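Local coordinates for DNA polymerase III beta subunit (Streptococcus pyogenes, PDB 2AVT), which probably forms a ring-shaped dimeric sliding clamp that encircles DNA and tethers the replicative polymerase to its template, at residues Ser32-Val38 with Gly73-Ala79; Met257-Glu261 with Ile348-Ser352. One frame throughout, in Å; residues are numbered along the deposited sequence.

How the contacts relate
Contact 1 (S32-V38 with G73-A79) comes first along the chain and is complete before contact 2 (M257-E261 with I348-S352) begins. Contact 1 belongs to the N-terminal domain and contact 2 to the C-terminal one, with the central domain between them; their centres are about 55 Å apart, their nearest atoms about 44 Å, on opposite sides of the chain's centre. They belong to different antiparallel sheets: contact 1 pairs an outermost strand, 73-78, with 33-39, whereas contact 2 joins the end of strand 345-350 to the loop that leads into strand 262-267, both strands in the sheet that links the central and C-terminal domains. Such sheets, continued from domain to domain, fit the elongated half-ring subunit of bacterial sliding clamps.

Contact 1. Residues Ser32-Val38 with Gly73-Ala79; sequences SSIKIEV and GAILLEA
Strands 33-38 and 73-78 run antiparallel (155°, axes 4.4 Å apart), S33 facing E78. Three hydrogen-bonded pairs use both N-H groups and carbonyls: I34 N to L77 O 2.7 Å, L77 N to I34 O 3.1 Å; I36 N to I75 O 2.8 Å, I75 N to I36 O 2.9 Å; V38 N to G73 O 2.7 Å, G73 N to V38 O 3.2 Å. K35 and E37 backbones bond T46 and T44, making 33-39 an inner strand of the clamp's domain-spanning sheet. At phi/psi 166/174 a CB on G73 would jam against the preceding carbonyl O. On one face I34 packs on helix 8-18, I75 and L77 on V104; I36 CD1 meets L77 CD1 at 4.0 Å. Opposite, K35 CB packs on L76 CD2 (3.4 Å). S33 OG bonds to I30 O. Where helix 79-88 starts, A79 N donates to S32 O (3.1 Å); S32 OG lies 2.6 Å from E78 OE1 and within hydrogen-bonding reach of P29 O, and a water donates to S32 OG (2.6 Å) and E78 OE2 (2.7 Å).

Contact 2. Residues Met257-Glu261 with Ile348-Ser352; sequences MTEFE and IHFLS
M257-E261 is an irregular loop leading into strand 262-267; it lies over the end of strand 345-350, where F260 and L351 bring their CA atoms to 4.9 Å. Of polar contacts, one backbone hydrogen bond joins the segments, E261 N to F350 O at 2.9 Å (143° at the hydrogen), while E259 O is buried without a partner, 3.3 Å from L351 CD2. The aromatic contact is a face-to-face stack of F260 (chi1 p, chi2 -90°) on H349 (chi1 m): centroids 3.7 Å apart, planes at 18°, F260 CD1 3.4 Å from H349 ND1. Van der Waals contacts centre on L351: M257 CE and L351 CG form the apolar pair at 3.8 Å, F260 CA lies 3.5 Å from L351 CD2, and E261 CG 4.0 Å from the same CD2. M257 CE also reaches H349 O (3.6 Å). F350 points away, its ring meeting F357 and packing on L292 and I294. A surface loop is thus laid across a strand end just before entering the same antiparallel sheet, in the C-terminal domain of a DNA-clamp fold.

Contact 1. Residues Ser32-Val38 with Gly73-Ala79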
ATOM      1  N   SER A  32       1.390 -23.332  -5.059  1.00 17.67           N
ATOM      2  CA  SER A  32       1.635 -21.989  -5.599  1.00 18.98           C
ATOM      3  C   SER A  32       1.001 -21.901  -6.996  1.00 18.32           C
ATOM      4  O   SER A  32       0.888 -20.824  -7.585  1.00 21.11           O
ATOM      5  CB  SER A  32       3.142 -21.737  -5.746  1.00 17.27           C
ATOM      6  OG  SER A  32       3.687 -22.636  -6.700  1.00 16.97           O
ATOM      7  N   SER A  33       0.595 -23.037  -7.539  1.00 20.86           N
ATOM      8  CA  SER A  33       0.030 -23.016  -8.872  1.00 24.96           C
ATOM      9  C   SER A  33      -1.488 -22.907  -8.940  1.00 25.86           C
ATOM     10  O   SER A  33      -2.209 -23.184  -7.965  1.00 21.93           O
ATOM     11  CB  SER A  33       0.496 -24.249  -9.644  1.00 30.02           C
ATOM     12  OG  SER A  33       0.026 -25.429  -9.030  1.00 37.94           O
ATOM     13  N   ILE A  34      -1.969 -22.438 -10.086  1.00 21.60           N
ATOM     14  CA  ILE A  34      -3.399 -22.365 -10.294  1.00 21.20           C
ATOM     15  C   ILE A  34      -3.694 -23.526 -11.231  1.00 21.62           C
ATOM     16  O   ILE A  34      -2.927 -23.812 -12.164  1.00 21.96           O
ATOM     17  CB  ILE A  34      -3.832 -21.011 -10.916  1.00 22.49           C
ATOM     18  CG1 ILE A  34      -5.354 -20.995 -11.098  1.00 23.16           C
ATOM     19  CG2 ILE A  34      -3.114 -20.779 -12.220  1.00 17.55           C
ATOM     20  CD1 ILE A  34      -5.962 -19.604 -11.106  1.00 24.32           C
ATOM     21  N   LYS A  35      -4.780 -24.235 -10.958  1.00 20.19           N
ATOM     22  CA  LYS A  35      -5.157 -25.373 -11.776  1.00 21.19           C
ATOM     23  C   LYS A  35      -6.239 -24.923 -12.741  1.00 22.11           C
ATOM     24  O   LYS A  35      -7.213 -24.292 -12.344  1.00 22.51           O
ATOM     25  CB  LYS A  35      -5.661 -26.508 -10.879  1.00 24.12           C
ATOM     26  CG  LYS A  35      -6.156 -27.731 -11.607  1.00 25.68           C
ATOM     27  CD  LYS A  35      -6.710 -28.736 -10.601  1.00 31.82           C
ATOM     28  CE  LYS A  35      -7.490 -29.844 -11.289  1.00 37.70           C
ATOM     29  NZ  LYS A  35      -8.341 -30.595 -10.304  1.00 41.88           N
ATOM     30  N   ILE A  36      -6.049 -25.235 -14.016  1.00 23.29           N
ATOM     31  CA  ILE A  36      -7.001 -24.842 -15.039  1.00 24.31           C
ATOM     32  C   ILE A  36      -7.558 -26.078 -15.727  1.00 26.85           C
ATOM     33  O   ILE A  36      -6.815 -26.846 -16.338  1.00 25.49           O
ATOM     34  CB  ILE A  36      -6.328 -23.952 -16.098  1.00 24.10           C
ATOM     35  CG1 ILE A  36      -5.729 -22.713 -15.429  1.00 23.08           C
ATOM     36  CG2 ILE A  36      -7.341 -23.537 -17.148  1.00 20.53           C
ATOM     37  CD1 ILE A  36      -5.011 -21.791 -16.387  1.00 23.95           C
ATOM     38  N   GLU A  37      -8.862 -26.285 -15.604  1.00 26.66           N
ATOM     39  CA  GLU A  37      -9.495 -27.426 -16.250  1.00 30.27           C
ATOM     40  C   GLU A  37     -10.491 -26.893 -17.260  1.00 29.28           C
ATOM     41  O   GLU A  37     -11.384 -26.128 -16.916  1.00 29.66           O
ATOM     42  CB  GLU A  37     -10.220 -28.293 -15.229  1.00 33.12           C
ATOM     43  CG  GLU A  37      -9.314 -28.891 -14.193  1.00 37.25           C
ATOM     44  CD  GLU A  37     -10.091 -29.578 -13.092  1.00 42.01           C
ATOM     45  OE1 GLU A  37     -10.962 -28.915 -12.471  1.00 39.35           O
ATOM     46  OE2 GLU A  37      -9.825 -30.773 -12.848  1.00 45.46           O
ATOM     47  N   VAL A  38     -10.329 -27.305 -18.508  1.00 29.33           N
ATOM     48  CA  VAL A  38     -11.207 -26.851 -19.565  1.00 29.61           C
ATOM     49  C   VAL A  38     -12.165 -27.966 -19.961  1.00 31.11           C
ATOM     50  O   VAL A  38     -11.738 -29.052 -20.370  1.00 30.88           O
ATOM     51  CB  VAL A  38     -10.388 -26.403 -20.797  1.00 30.92           C
ATOM     52  CG1 VAL A  38     -11.316 -25.915 -21.891  1.00 29.84           C
ATOM     53  CG2 VAL A  38      -9.398 -25.299 -20.395  1.00 26.90           C
ATOM     54  N   GLY A  73      -9.041 -30.103 -21.633  1.00 32.79           N
ATOM     55  CA  GLY A  73      -7.700 -30.281 -21.108  1.00 31.68           C
ATOM     56  C   GLY A  73      -7.561 -29.794 -19.680  1.00 30.55           C
ATOM     57  O   GLY A  73      -8.492 -29.224 -19.110  1.00 29.33           O
ATOM     58  N   ALA A  74      -6.393 -30.030 -19.096  1.00 28.33           N
ATOM     59  CA  ALA A  74      -6.139 -29.606 -17.731  1.00 27.19           C
ATOM     60  C   ALA A  74      -4.645 -29.338 -17.552  1.00 25.50           C
ATOM     61  O   ALA A  74      -3.804 -30.107 -18.018  1.00 28.08           O
ATOM     62  CB  ALA A  74      -6.619 -30.674 -16.760  1.00 29.54           C
ATOM     63  N   ILE A  75      -4.311 -28.241 -16.885  1.00 24.56           N
ATOM     64  CA  ILE A  75      -2.912 -27.892 -16.689  1.00 21.87           C
ATOM     65  C   ILE A  75      -2.717 -27.039 -15.450  1.00 21.29           C
ATOM     66  O   ILE A  75      -3.660 -26.398 -14.982  1.00 21.36           O
ATOM     67  CB  ILE A  75      -2.354 -27.124 -17.929  1.00 22.32           C
ATOM     68  CG1 ILE A  75      -0.830 -27.018 -17.848  1.00 23.97           C
ATOM     69  CG2 ILE A  75      -2.940 -25.712 -18.000  1.00 21.01           C
ATOM     70  CD1 ILE A  75      -0.216 -26.280 -19.025  1.00 26.57           C
ATOM     71  N   LEU A  76      -1.494 -27.061 -14.917  1.00 20.20           N
ATOM     72  CA  LEU A  76      -1.102 -26.273 -13.755  1.00 18.60           C
ATOM     73  C   LEU A  76      -0.045 -25.237 -14.181  1.00 20.65           C
ATOM     74  O   LEU A  76       0.904 -25.564 -14.894  1.00 20.22           O
ATOM     75  CB  LEU A  76      -0.488 -27.167 -12.668  1.00 21.45           C
ATOM     76  CG  LEU A  76      -1.260 -28.375 -12.119  1.00 21.30           C
ATOM     77  CD1 LEU A  76      -0.431 -29.033 -11.008  1.00 23.42           C
ATOM     78  CD2 LEU A  76      -2.608 -27.916 -11.571  1.00 20.25           C
ATOM     79  N   LEU A  77      -0.199 -24.006 -13.710  1.00 20.58           N
ATOM     80  CA  LEU A  77       0.724 -22.919 -14.023  1.00 21.10           C
ATOM     81  C   LEU A  77       0.960 -22.137 -12.735  1.00 22.21           C
ATOM     82  O   LEU A  77       0.067 -22.083 -11.881  1.00 22.17           O
ATOM     83  CB  LEU A  77       0.099 -21.988 -15.083  1.00 20.07           C
ATOM     84  CG  LEU A  77      -0.191 -22.588 -16.462  1.00 20.86           C
ATOM     85  CD1 LEU A  77      -1.086 -21.657 -17.293  1.00 22.78           C
ATOM     86  CD2 LEU A  77       1.130 -22.836 -17.170  1.00 21.56           C
ATOM     87  N   GLU A  78       2.147 -21.552 -12.568  1.00 21.25           N
ATOM     88  CA  GLU A  78       2.406 -20.764 -11.359  1.00 22.85           C
ATOM     89  C   GLU A  78       1.400 -19.627 -11.393  1.00 23.85           C
ATOM     90  O   GLU A  78       1.381 -18.836 -12.335  1.00 22.33           O
ATOM     91  CB  GLU A  78       3.828 -20.195 -11.356  1.00 25.12           C
ATOM     92  CG  GLU A  78       4.917 -21.220 -11.109  1.00 25.82           C
ATOM     93  CD  GLU A  78       4.778 -21.901  -9.761  1.00 26.15           C
ATOM     94  OE1 GLU A  78       4.451 -21.207  -8.779  1.00 28.07           O
ATOM     95  OE2 GLU A  78       5.011 -23.123  -9.683  1.00 28.89           O
ATOM     96  N   ALA A  79       0.566 -19.544 -10.364  1.00 23.37           N
ATOM     97  CA  ALA A  79      -0.490 -18.536 -10.297  1.00 23.39           C
ATOM     98  C   ALA A  79      -0.129 -17.055 -10.476  1.00 25.10           C
ATOM     99  O   ALA A  79      -0.570 -16.423 -11.435  1.00 22.51           O
ATOM    100  CB  ALA A  79      -1.268 -18.711  -9.013  1.00 22.74           C
TER
HETATM  101  O   HOH W   1       3.760 -24.863  -8.071  1.00 31.33           O

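Contact 2. Residues Met257-Glu261 with Ile348-Ser352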
ATOM      1  N   MET A 257     -23.844 -11.523  30.285  1.00 65.40           N
ATOM      2  CA  MET A 257     -24.181 -10.857  31.536  1.00 66.71           C
ATOM      3  C   MET A 257     -25.683 -10.660  31.706  1.00 66.94           C
ATOM      4  O   MET A 257     -26.367 -10.161  30.814  1.00 66.97           O
ATOM      5  CB  MET A 257     -23.461  -9.506  31.623  1.00 67.47           C
ATOM      6  CG  MET A 257     -23.897  -8.482  30.588  1.00 68.63           C
ATOM      7  SD  MET A 257     -24.966  -7.178  31.260  1.00 69.58           S
ATOM      8  CE  MET A 257     -23.729  -5.959  31.771  1.00 66.96           C
ATOM      9  N   THR A 258     -26.186 -11.061  32.869  1.00 67.22           N
ATOM     10  CA  THR A 258     -27.604 -10.944  33.189  1.00 67.16           C
ATOM     11  C   THR A 258     -28.054  -9.486  33.141  1.00 66.70           C
ATOM     12  O   THR A 258     -28.437  -8.980  32.085  1.00 67.45           O
ATOM     13  CB  THR A 258     -27.891 -11.500  34.595  1.00 67.86           C
ATOM     14  OG1 THR A 258     -27.293 -12.795  34.729  1.00 67.80           O
ATOM     15  CG2 THR A 258     -29.394 -11.614  34.828  1.00 68.78           C
ATOM     16  N   GLU A 259     -27.999  -8.811  34.284  1.00 65.20           N
ATOM     17  CA  GLU A 259     -28.413  -7.414  34.356  1.00 63.63           C
ATOM     18  C   GLU A 259     -27.248  -6.446  34.227  1.00 61.02           C
ATOM     19  O   GLU A 259     -26.103  -6.848  34.031  1.00 60.79           O
ATOM     20  CB  GLU A 259     -29.145  -7.135  35.674  1.00 66.14           C
ATOM     21  CG  GLU A 259     -30.502  -7.823  35.813  1.00 68.31           C
ATOM     22  CD  GLU A 259     -31.240  -7.412  37.079  1.00 69.66           C
ATOM     23  OE1 GLU A 259     -31.639  -6.228  37.189  1.00 70.56           O
ATOM     24  OE2 GLU A 259     -31.418  -8.274  37.967  1.00 69.29           O
ATOM     25  N   PHE A 260     -27.563  -5.162  34.342  1.00 57.92           N
ATOM     26  CA  PHE A 260     -26.573  -4.102  34.257  1.00 55.12           C
ATOM     27  C   PHE A 260     -26.992  -2.988  35.202  1.00 54.35           C
ATOM     28  O   PHE A 260     -28.181  -2.766  35.420  1.00 53.69           O
ATOM     29  CB  PHE A 260     -26.476  -3.584  32.822  1.00 53.49           C
ATOM     30  CG  PHE A 260     -27.769  -3.055  32.272  1.00 52.04           C
ATOM     31  CD1 PHE A 260     -28.646  -3.894  31.606  1.00 51.34           C
ATOM     32  CD2 PHE A 260     -28.100  -1.717  32.404  1.00 51.80           C
ATOM     33  CE1 PHE A 260     -29.829  -3.408  31.075  1.00 49.49           C
ATOM     34  CE2 PHE A 260     -29.281  -1.225  31.875  1.00 50.91           C
ATOM     35  CZ  PHE A 260     -30.145  -2.074  31.209  1.00 50.19           C
ATOM     36  N   GLU A 261     -26.010  -2.298  35.769  1.00 53.74           N
ATOM     37  CA  GLU A 261     -26.273  -1.220  36.713  1.00 53.28           C
ATOM     38  C   GLU A 261     -26.186   0.145  36.061  1.00 52.03           C
ATOM     39  O   GLU A 261     -26.687   1.135  36.600  1.00 51.70           O
ATOM     40  CB  GLU A 261     -25.265  -1.282  37.861  1.00 55.59           C
ATOM     41  CG  GLU A 261     -25.326  -2.561  38.673  1.00 58.94           C
ATOM     42  CD  GLU A 261     -26.554  -2.627  39.551  1.00 60.54           C
ATOM     43  OE1 GLU A 261     -26.701  -1.750  40.430  1.00 61.72           O
ATOM     44  OE2 GLU A 261     -27.372  -3.554  39.363  1.00 63.95           O
ATOM     45  N   ILE A 348     -24.317   0.963  25.604  1.00 39.74           N
ATOM     46  CA  ILE A 348     -23.350   0.257  26.429  1.00 41.38           C
ATOM     47  C   ILE A 348     -23.893  -0.011  27.827  1.00 42.10           C
ATOM     48  O   ILE A 348     -24.391   0.896  28.496  1.00 43.79           O
ATOM     49  CB  ILE A 348     -22.024   1.052  26.538  1.00 42.18           C
ATOM     50  CG1 ILE A 348     -21.528   1.427  25.137  1.00 43.90           C
ATOM     51  CG2 ILE A 348     -20.973   0.212  27.253  1.00 40.75           C
ATOM     52  CD1 ILE A 348     -20.141   2.057  25.114  1.00 42.41           C
ATOM     53  N   HIS A 349     -23.792  -1.264  28.258  1.00 42.50           N
ATOM     54  CA  HIS A 349     -24.271  -1.684  29.571  1.00 43.64           C
ATOM     55  C   HIS A 349     -23.130  -2.133  30.469  1.00 44.45           C
ATOM     56  O   HIS A 349     -22.414  -3.085  30.143  1.00 44.00           O
ATOM     57  CB  HIS A 349     -25.266  -2.838  29.428  1.00 42.69           C
ATOM     58  CG  HIS A 349     -26.563  -2.442  28.795  1.00 43.05           C
ATOM     59  ND1 HIS A 349     -27.543  -3.357  28.473  1.00 43.57           N
ATOM     60  CD2 HIS A 349     -27.051  -1.229  28.443  1.00 42.99           C
ATOM     61  CE1 HIS A 349     -28.576  -2.725  27.948  1.00 42.69           C
ATOM     62  NE2 HIS A 349     -28.305  -1.433  27.919  1.00 43.75           N
ATOM     63  N   PHE A 350     -22.975  -1.461  31.607  1.00 45.07           N
ATOM     64  CA  PHE A 350     -21.913  -1.796  32.558  1.00 45.16           C
ATOM     65  C   PHE A 350     -22.431  -2.375  33.873  1.00 45.36           C
ATOM     66  O   PHE A 350     -23.531  -2.052  34.324  1.00 43.43           O
ATOM     67  CB  PHE A 350     -21.089  -0.563  32.953  1.00 43.84           C
ATOM     68  CG  PHE A 350     -20.515   0.214  31.803  1.00 44.64           C
ATOM     69  CD1 PHE A 350     -21.259   1.197  31.166  1.00 43.26           C
ATOM     70  CD2 PHE A 350     -19.195   0.021  31.415  1.00 44.15           C
ATOM     71  CE1 PHE A 350     -20.696   1.979  30.169  1.00 43.35           C
ATOM     72  CE2 PHE A 350     -18.628   0.800  30.419  1.00 43.47           C
ATOM     73  CZ  PHE A 350     -19.379   1.781  29.798  1.00 41.46           C
ATOM     74  N   LEU A 351     -21.607  -3.220  34.483  1.00 46.60           N
ATOM     75  CA  LEU A 351     -21.898  -3.793  35.788  1.00 48.21           C
ATOM     76  C   LEU A 351     -20.885  -3.142  36.725  1.00 48.54           C
ATOM     77  O   LEU A 351     -20.964  -1.937  36.982  1.00 48.57           O
ATOM     78  CB  LEU A 351     -21.712  -5.311  35.796  1.00 48.75           C
ATOM     79  CG  LEU A 351     -22.973  -6.105  35.449  1.00 51.21           C
ATOM     80  CD1 LEU A 351     -22.745  -7.590  35.698  1.00 50.65           C
ATOM     81  CD2 LEU A 351     -24.124  -5.602  36.312  1.00 52.17           C
ATOM     82  N   SER A 352     -19.923  -3.925  37.211  1.00 48.96           N
ATOM     83  CA  SER A 352     -18.898  -3.406  38.122  1.00 48.60           C
ATOM     84  C   SER A 352     -17.603  -3.093  37.373  1.00 48.78           C
ATOM     85  O   SER A 352     -17.413  -3.510  36.230  1.00 47.95           O
ATOM     86  CB  SER A 352     -18.596  -4.427  39.224  1.00 49.29           C
ATOM     87  OG  SER A 352     -17.590  -5.341  38.813  1.00 49.60           O
TER